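Local coordinates for protein CalS13 (Micromonospora echinospora, PDB 4ZAS) that probably transfers an amino group to a nucleotide-linked keto sugar with the help of pyridoxal phosphate, at residues C194-P206 with R317-P329. Numbering follows the deposited sequence.
Sequences CAQAWGATYRGAP and RADDREPAFWMYP
Q196 and W326 meet beside the cofactor, at one end of a seam that runs out to a small antiparallel sheet. The Q196 side chain crosses that of W326 at about a right angle, its amide tilted 39° from the indole plane, with NE2 3.4 Å from W326 CZ3; NE2 also donates to O3 of the pyridoxal-phosphate lysine at position 222, OE1 accepts from L164 N, and W326 NE1 bonds I221 O. Methyls come next along the seam, A324 CB 4.1 Å from A200 CB. Beyond them T201 and E322 form an antiparallel hydrogen-bonded pair, E322 N to T201 O being 2.9 Å, and the T201 methyl CG2 presses on E322 CB. In this fold-type I enzyme of the DegT/DnrJ/EryC1 family, the bridge adds strand 321-322 to the hairpin 201-206, tying it to the region after the long helix 275-305. With CG anti to the backbone N (chi1 174°), the Y202 ring runs alongside R321, nearly perpendicular to the guanidinium, and its CE1 comes over one face, 4.0 Å from R321 CZ. D320 closes the outer end: its O accepts from R203 N at 2.8 Å, while its carboxylate splits between two arginines. R203 NE (3.1 Å) and NH2 approach OD2 from the anti side; R321 NE (3.0 Å) and NH2 approach OD1 from the syn side. With an alanine here, the carboxylate shared by both guanidinium groups is gone, and R203 in particular would probably be freer to swing.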
ATOM      1  N   CYS A 194      -8.267  -2.876  15.221  1.00 46.75           N
ATOM      2  CA  CYS A 194      -7.618  -2.378  16.432  1.00 43.50           C
ATOM      3  C   CYS A 194      -6.730  -1.169  16.144  1.00 45.66           C
ATOM      4  O   CYS A 194      -5.770  -0.919  16.867  1.00 52.29           O
ATOM      5  CB  CYS A 194      -6.779  -3.482  17.088  1.00 45.33           C
ATOM      6  SG  CYS A 194      -7.654  -5.004  17.369  1.00 52.96           S
ATOM      7  N   ALA A 195      -7.044  -0.428  15.084  1.00 39.22           N
ATOM      8  CA  ALA A 195      -6.187   0.661  14.615  1.00 36.52           C
ATOM      9  C   ALA A 195      -5.870   1.702  15.692  1.00 38.41           C
ATOM     10  O   ALA A 195      -4.747   2.208  15.757  1.00 42.77           O
ATOM     11  CB  ALA A 195      -6.826   1.340  13.427  1.00 33.68           C
ATOM     12  N   GLN A 196      -6.845   2.020  16.539  1.00 35.02           N
ATOM     13  CA  GLN A 196      -6.630   3.032  17.562  1.00 32.15           C
ATOM     14  C   GLN A 196      -6.404   2.397  18.916  1.00 36.42           C
ATOM     15  O   GLN A 196      -6.425   3.080  19.937  1.00 41.46           O
ATOM     16  CB  GLN A 196      -7.814   3.985  17.628  1.00 30.74           C
ATOM     17  CG  GLN A 196      -8.226   4.506  16.295  1.00 30.81           C
ATOM     18  CD  GLN A 196      -9.522   5.268  16.346  1.00 35.09           C
ATOM     19  OE1 GLN A 196     -10.203   5.260  17.354  1.00 43.07           O
ATOM     20  NE2 GLN A 196      -9.847   5.976  15.270  1.00 39.18           N
ATOM     21  N   ALA A 197      -6.228   1.083  18.925  1.00 37.63           N
ATOM     22  CA  ALA A 197      -6.347   0.317  20.161  1.00 34.14           C
ATOM     23  C   ALA A 197      -5.039  -0.224  20.688  1.00 39.50           C
ATOM     24  O   ALA A 197      -5.053  -1.103  21.535  1.00 43.03           O
ATOM     25  CB  ALA A 197      -7.316  -0.839  19.950  1.00 32.67           C
ATOM     26  N   TRP A 198      -3.907   0.279  20.211  1.00 43.04           N
ATOM     27  CA  TRP A 198      -2.645  -0.199  20.760  1.00 36.92           C
ATOM     28  C   TRP A 198      -2.624   0.008  22.264  1.00 35.71           C
ATOM     29  O   TRP A 198      -2.853   1.106  22.738  1.00 47.37           O
ATOM     30  CB  TRP A 198      -1.429   0.505  20.137  1.00 34.49           C
ATOM     31  CG  TRP A 198      -0.198   0.138  20.922  1.00 37.15           C
ATOM     32  CD1 TRP A 198       0.267   0.748  22.049  1.00 35.99           C
ATOM     33  CD2 TRP A 198       0.695  -0.944  20.658  1.00 40.31           C
ATOM     34  NE1 TRP A 198       1.385   0.105  22.511  1.00 43.76           N
ATOM     35  CE2 TRP A 198       1.676  -0.933  21.668  1.00 39.16           C
ATOM     36  CE3 TRP A 198       0.755  -1.928  19.670  1.00 44.53           C
ATOM     37  CZ2 TRP A 198       2.714  -1.852  21.712  1.00 45.93           C
ATOM     38  CZ3 TRP A 198       1.778  -2.848  19.721  1.00 54.98           C
ATOM     39  CH2 TRP A 198       2.748  -2.803  20.734  1.00 52.75           C
ATOM     40  N   GLY A 199      -2.336  -1.044  23.014  1.00 44.82           N
ATOM     41  CA  GLY A 199      -2.237  -0.926  24.453  1.00 37.77           C
ATOM     42  C   GLY A 199      -3.539  -1.304  25.128  1.00 40.17           C
ATOM     43  O   GLY A 199      -3.576  -1.600  26.327  1.00 39.98           O
ATOM     44  N   ALA A 200      -4.626  -1.273  24.367  1.00 36.40           N
ATOM     45  CA  ALA A 200      -5.920  -1.598  24.949  1.00 38.44           C
ATOM     46  C   ALA A 200      -5.898  -3.035  25.438  1.00 49.71           C
ATOM     47  O   ALA A 200      -5.223  -3.894  24.864  1.00 56.37           O
ATOM     48  CB  ALA A 200      -7.045  -1.377  23.947  1.00 32.18           C
ATOM     49  N   THR A 201      -6.618  -3.281  26.524  1.00 50.80           N
ATOM     50  CA  THR A 201      -6.648  -4.590  27.144  1.00 48.07           C
ATOM     51  C   THR A 201      -8.111  -4.997  27.344  1.00 49.39           C
ATOM     52  O   THR A 201      -8.960  -4.147  27.576  1.00 51.82           O
ATOM     53  CB  THR A 201      -5.842  -4.581  28.461  1.00 49.37           C
ATOM     54  OG1 THR A 201      -4.848  -5.607  28.401  1.00 58.12           O
ATOM     55  CG2 THR A 201      -6.713  -4.784  29.690  1.00 42.09           C
ATOM     56  N   TYR A 202      -8.414  -6.281  27.165  1.00 41.38           N
ATOM     57  CA  TYR A 202      -9.769  -6.779  27.367  1.00 38.85           C
ATOM     58  C   TYR A 202      -9.799  -8.070  28.178  1.00 43.87           C
ATOM     59  O   TYR A 202      -9.159  -9.058  27.838  1.00 44.91           O
ATOM     60  CB  TYR A 202     -10.482  -6.973  26.032  1.00 42.66           C
ATOM     61  CG  TYR A 202     -11.838  -7.625  26.181  1.00 48.38           C
ATOM     62  CD1 TYR A 202     -12.913  -6.932  26.716  1.00 50.58           C
ATOM     63  CD2 TYR A 202     -12.044  -8.933  25.780  1.00 48.22           C
ATOM     64  CE1 TYR A 202     -14.157  -7.535  26.849  1.00 50.53           C
ATOM     65  CE2 TYR A 202     -13.279  -9.542  25.907  1.00 49.07           C
ATOM     66  CZ  TYR A 202     -14.329  -8.847  26.443  1.00 52.63           C
ATOM     67  OH  TYR A 202     -15.550  -9.473  26.566  1.00 52.58           O
ATOM     68  N   ARG A 203     -10.547  -8.041  29.271  1.00 48.79           N
ATOM     69  CA  ARG A 203     -10.604  -9.159  30.186  1.00 47.13           C
ATOM     70  C   ARG A 203      -9.212  -9.556  30.656  1.00 46.87           C
ATOM     71  O   ARG A 203      -8.935 -10.715  30.895  1.00 45.51           O
ATOM     72  CB  ARG A 203     -11.297 -10.333  29.502  1.00 44.64           C
ATOM     73  CG  ARG A 203     -12.760 -10.068  29.222  1.00 44.75           C
ATOM     74  CD  ARG A 203     -13.536 -10.963  30.094  1.00 49.66           C
ATOM     75  NE  ARG A 203     -14.495 -10.278  30.929  1.00 60.88           N
ATOM     76  CZ  ARG A 203     -15.123 -10.872  31.929  1.00 55.11           C
ATOM     77  NH1 ARG A 203     -14.839 -12.136  32.217  1.00 40.35           N
ATOM     78  NH2 ARG A 203     -15.998 -10.198  32.651  1.00 58.13           N
ATOM     79  N   GLY A 204      -8.350  -8.568  30.836  1.00 49.34           N
ATOM     80  CA  GLY A 204      -7.034  -8.810  31.394  1.00 53.72           C
ATOM     81  C   GLY A 204      -5.952  -9.134  30.382  1.00 54.96           C
ATOM     82  O   GLY A 204      -4.782  -9.201  30.731  1.00 56.59           O
ATOM     83  N   ALA A 205      -6.334  -9.352  29.127  1.00 54.08           N
ATOM     84  CA  ALA A 205      -5.360  -9.706  28.081  1.00 43.83           C
ATOM     85  C   ALA A 205      -5.410  -8.710  26.935  1.00 43.63           C
ATOM     86  O   ALA A 205      -6.482  -8.205  26.581  1.00 38.90           O
ATOM     87  CB  ALA A 205      -5.607 -11.121  27.568  1.00 35.61           C
ATOM     88  N   PRO A 206      -4.252  -8.444  26.322  1.00 43.49           N
ATOM     89  CA  PRO A 206      -4.207  -7.525  25.180  1.00 38.33           C
ATOM     90  C   PRO A 206      -5.035  -7.955  23.976  1.00 39.07           C
ATOM     91  O   PRO A 206      -5.279  -9.135  23.749  1.00 50.55           O
ATOM     92  CB  PRO A 206      -2.704  -7.480  24.818  1.00 35.92           C
ATOM     93  CG  PRO A 206      -2.053  -8.556  25.590  1.00 37.53           C
ATOM     94  CD  PRO A 206      -2.908  -8.793  26.807  1.00 44.15           C
ATOM     95  N   ARG A 317     -18.309   2.667  30.673  1.00 51.52           N
ATOM     96  CA  ARG A 317     -17.014   2.182  31.172  1.00 50.51           C
ATOM     97  C   ARG A 317     -17.170   0.870  31.923  1.00 48.01           C
ATOM     98  O   ARG A 317     -17.735   0.838  32.996  1.00 64.87           O
ATOM     99  CB  ARG A 317     -16.331   3.195  32.104  1.00 41.78           C
ATOM    100  CG  ARG A 317     -16.062   4.568  31.534  1.00 38.29           C
ATOM    101  CD  ARG A 317     -14.750   4.627  30.799  1.00 47.14           C
ATOM    102  NE  ARG A 317     -14.429   5.994  30.409  1.00 49.48           N
ATOM    103  CZ  ARG A 317     -14.909   6.596  29.326  1.00 49.77           C
ATOM    104  NH1 ARG A 317     -15.767   5.969  28.535  1.00 46.50           N
ATOM    105  NH2 ARG A 317     -14.560   7.844  29.054  1.00 49.35           N
ATOM    106  N   ALA A 318     -16.619  -0.200  31.382  1.00 46.92           N
ATOM    107  CA  ALA A 318     -16.700  -1.488  32.036  1.00 40.61           C
ATOM    108  C   ALA A 318     -15.421  -1.790  32.809  1.00 45.03           C
ATOM    109  O   ALA A 318     -14.327  -1.425  32.385  1.00 48.39           O
ATOM    110  CB  ALA A 318     -16.966  -2.565  31.006  1.00 45.70           C
ATOM    111  N   ASP A 319     -15.571  -2.522  33.909  1.00 49.19           N
ATOM    112  CA  ASP A 319     -14.465  -2.856  34.804  1.00 51.24           C
ATOM    113  C   ASP A 319     -13.543  -3.894  34.195  1.00 49.26           C
ATOM    114  O   ASP A 319     -12.378  -4.016  34.585  1.00 47.00           O
ATOM    115  CB  ASP A 319     -15.004  -3.426  36.114  1.00 58.81           C
ATOM    116  CG  ASP A 319     -15.769  -2.411  36.918  1.00 76.13           C
ATOM    117  OD1 ASP A 319     -15.425  -1.212  36.854  1.00 85.30           O
ATOM    118  OD2 ASP A 319     -16.721  -2.817  37.617  1.00 80.93           O
ATOM    119  N   ASP A 320     -14.071  -4.643  33.233  1.00 42.56           N
ATOM    120  CA  ASP A 320     -13.387  -5.833  32.761  1.00 41.56           C
ATOM    121  C   ASP A 320     -12.561  -5.537  31.519  1.00 43.04           C
ATOM    122  O   ASP A 320     -12.249  -6.441  30.744  1.00 48.38           O
ATOM    123  CB  ASP A 320     -14.405  -6.941  32.484  1.00 38.37           C
ATOM    124  CG  ASP A 320     -15.306  -6.632  31.284  1.00 60.89           C
ATOM    125  OD1 ASP A 320     -15.326  -5.471  30.785  1.00 53.12           O
ATOM    126  OD2 ASP A 320     -16.019  -7.563  30.853  1.00 59.17           O
ATOM    127  N   ARG A 321     -12.238  -4.268  31.311  1.00 43.86           N
ATOM    128  CA  ARG A 321     -11.387  -3.891  30.182  1.00 46.00           C
ATOM    129  C   ARG A 321     -10.691  -2.588  30.491  1.00 47.22           C
ATOM    130  O   ARG A 321     -11.154  -1.815  31.305  1.00 52.67           O
ATOM    131  CB  ARG A 321     -12.187  -3.764  28.881  1.00 41.16           C
ATOM    132  CG  ARG A 321     -13.075  -2.543  28.790  1.00 42.06           C
ATOM    133  CD  ARG A 321     -14.202  -2.784  27.811  1.00 39.97           C
ATOM    134  NE  ARG A 321     -15.086  -3.814  28.341  1.00 49.10           N
ATOM    135  CZ  ARG A 321     -16.216  -4.201  27.764  1.00 50.10           C
ATOM    136  NH1 ARG A 321     -16.584  -3.638  26.630  1.00 43.02           N
ATOM    137  NH2 ARG A 321     -16.983  -5.139  28.328  1.00 48.75           N
ATOM    138  N   GLU A 322      -9.563  -2.363  29.836  1.00 53.02           N
ATOM    139  CA  GLU A 322      -8.749  -1.177  30.055  1.00 54.18           C
ATOM    140  C   GLU A 322      -8.526  -0.435  28.746  1.00 50.02           C
ATOM    141  O   GLU A 322      -7.628  -0.774  27.979  1.00 53.36           O
ATOM    142  CB  GLU A 322      -7.421  -1.568  30.680  1.00 65.61           C
ATOM    143  CG  GLU A 322      -7.020  -0.730  31.855  1.00 84.28           C
ATOM    144  CD  GLU A 322      -5.763  -1.259  32.496  1.00 96.88           C
ATOM    145  OE1 GLU A 322      -5.317  -2.363  32.103  1.00 95.33           O
ATOM    146  OE2 GLU A 322      -5.210  -0.563  33.369  1.00106.68           O
ATOM    147  N   PRO A 323      -9.364   0.569  28.479  1.00 47.12           N
ATOM    148  CA  PRO A 323      -9.355   1.335  27.230  1.00 44.50           C
ATOM    149  C   PRO A 323      -8.059   2.095  26.999  1.00 46.67           C
ATOM    150  O   PRO A 323      -7.330   2.379  27.950  1.00 42.07           O
ATOM    151  CB  PRO A 323     -10.524   2.302  27.406  1.00 38.92           C
ATOM    152  CG  PRO A 323     -11.396   1.658  28.398  1.00 40.37           C
ATOM    153  CD  PRO A 323     -10.502   0.930  29.338  1.00 44.46           C
ATOM    154  N   ALA A 324      -7.787   2.413  25.733  1.00 46.80           N
ATOM    155  CA  ALA A 324      -6.551   3.096  25.353  1.00 43.61           C
ATOM    156  C   ALA A 324      -6.741   4.596  25.263  1.00 45.85           C
ATOM    157  O   ALA A 324      -5.764   5.338  25.282  1.00 54.88           O
ATOM    158  CB  ALA A 324      -6.019   2.559  24.017  1.00 34.26           C
ATOM    159  N   PHE A 325      -7.990   5.028  25.107  1.00 44.49           N
ATOM    160  CA  PHE A 325      -8.325   6.449  25.050  1.00 39.48           C
ATOM    161  C   PHE A 325      -7.436   7.244  24.096  1.00 45.92           C
ATOM    162  O   PHE A 325      -6.771   8.190  24.509  1.00 50.90           O
ATOM    163  CB  PHE A 325      -8.256   7.063  26.449  1.00 37.43           C
ATOM    164  CG  PHE A 325      -9.329   6.565  27.382  1.00 39.66           C
ATOM    165  CD1 PHE A 325     -10.629   7.021  27.257  1.00 41.99           C
ATOM    166  CD2 PHE A 325      -9.034   5.661  28.386  1.00 35.99           C
ATOM    167  CE1 PHE A 325     -11.613   6.579  28.106  1.00 50.18           C
ATOM    168  CE2 PHE A 325     -10.014   5.212  29.237  1.00 45.26           C
ATOM    169  CZ  PHE A 325     -11.306   5.674  29.099  1.00 52.20           C
ATOM    170  N   TRP A 326      -7.424   6.853  22.825  1.00 43.83           N
ATOM    171  CA  TRP A 326      -6.650   7.552  21.798  1.00 41.38           C
ATOM    172  C   TRP A 326      -7.106   9.001  21.679  1.00 45.68           C
ATOM    173  O   TRP A 326      -6.299   9.915  21.450  1.00 45.70           O
ATOM    174  CB  TRP A 326      -6.790   6.851  20.448  1.00 34.17           C
ATOM    175  CG  TRP A 326      -5.906   7.426  19.395  1.00 39.90           C
ATOM    176  CD1 TRP A 326      -4.558   7.640  19.483  1.00 41.25           C
ATOM    177  CD2 TRP A 326      -6.297   7.859  18.090  1.00 38.10           C
ATOM    178  NE1 TRP A 326      -4.089   8.168  18.308  1.00 43.44           N
ATOM    179  CE2 TRP A 326      -5.136   8.312  17.434  1.00 40.88           C
ATOM    180  CE3 TRP A 326      -7.511   7.897  17.406  1.00 40.06           C
ATOM    181  CZ2 TRP A 326      -5.159   8.807  16.135  1.00 39.82           C
ATOM    182  CZ3 TRP A 326      -7.529   8.389  16.103  1.00 43.01           C
ATOM    183  CH2 TRP A 326      -6.365   8.836  15.489  1.00 41.95           C
ATOM    184  N   MET A 327      -8.425   9.169  21.756  1.00 45.26           N
ATOM    185  CA  MET A 327      -9.067  10.460  21.927  1.00 45.41           C
ATOM    186  C   MET A 327     -10.114  10.272  23.016  1.00 44.60           C
ATOM    187  O   MET A 327     -10.427   9.152  23.365  1.00 43.36           O
ATOM    188  CB  MET A 327      -9.687  10.943  20.614  1.00 40.51           C
ATOM    189  CG  MET A 327      -8.657  11.285  19.562  1.00 42.30           C
ATOM    190  SD  MET A 327      -9.348  11.775  17.969  1.00 48.91           S
ATOM    191  CE  MET A 327     -10.116  10.262  17.468  1.00 55.94           C
ATOM    192  N   TYR A 328     -10.638  11.352  23.579  1.00 47.20           N
ATOM    193  CA  TYR A 328     -11.680  11.226  24.593  1.00 43.12           C
ATOM    194  C   TYR A 328     -13.042  11.615  23.996  1.00 45.59           C
ATOM    195  O   TYR A 328     -13.200  12.733  23.490  1.00 43.48           O
ATOM    196  CB  TYR A 328     -11.360  12.094  25.814  1.00 47.77           C
ATOM    197  CG  TYR A 328     -12.266  11.831  26.992  1.00 42.11           C
ATOM    198  CD1 TYR A 328     -13.476  12.485  27.118  1.00 43.06           C
ATOM    199  CD2 TYR A 328     -11.917  10.909  27.962  1.00 39.08           C
ATOM    200  CE1 TYR A 328     -14.311  12.241  28.181  1.00 46.99           C
ATOM    201  CE2 TYR A 328     -12.747  10.649  29.028  1.00 50.27           C
ATOM    202  CZ  TYR A 328     -13.943  11.318  29.140  1.00 52.34           C
ATOM    203  OH  TYR A 328     -14.762  11.067  30.221  1.00 50.30           O
ATOM    204  N   PRO A 329     -14.016  10.688  24.035  1.00 42.43           N
ATOM    205  CA  PRO A 329     -15.368  10.850  23.489  1.00 38.30           C
ATOM    206  C   PRO A 329     -16.345  11.549  24.447  1.00 50.00           C
ATOM    207  O   PRO A 329     -16.274  11.329  25.661  1.00 54.52           O
ATOM    208  CB  PRO A 329     -15.817   9.409  23.257  1.00 37.83           C
ATOM    209  CG  PRO A 329     -15.154   8.664  24.326  1.00 41.41           C
ATOM    210  CD  PRO A 329     -13.816   9.328  24.559  1.00 46.44           C
TER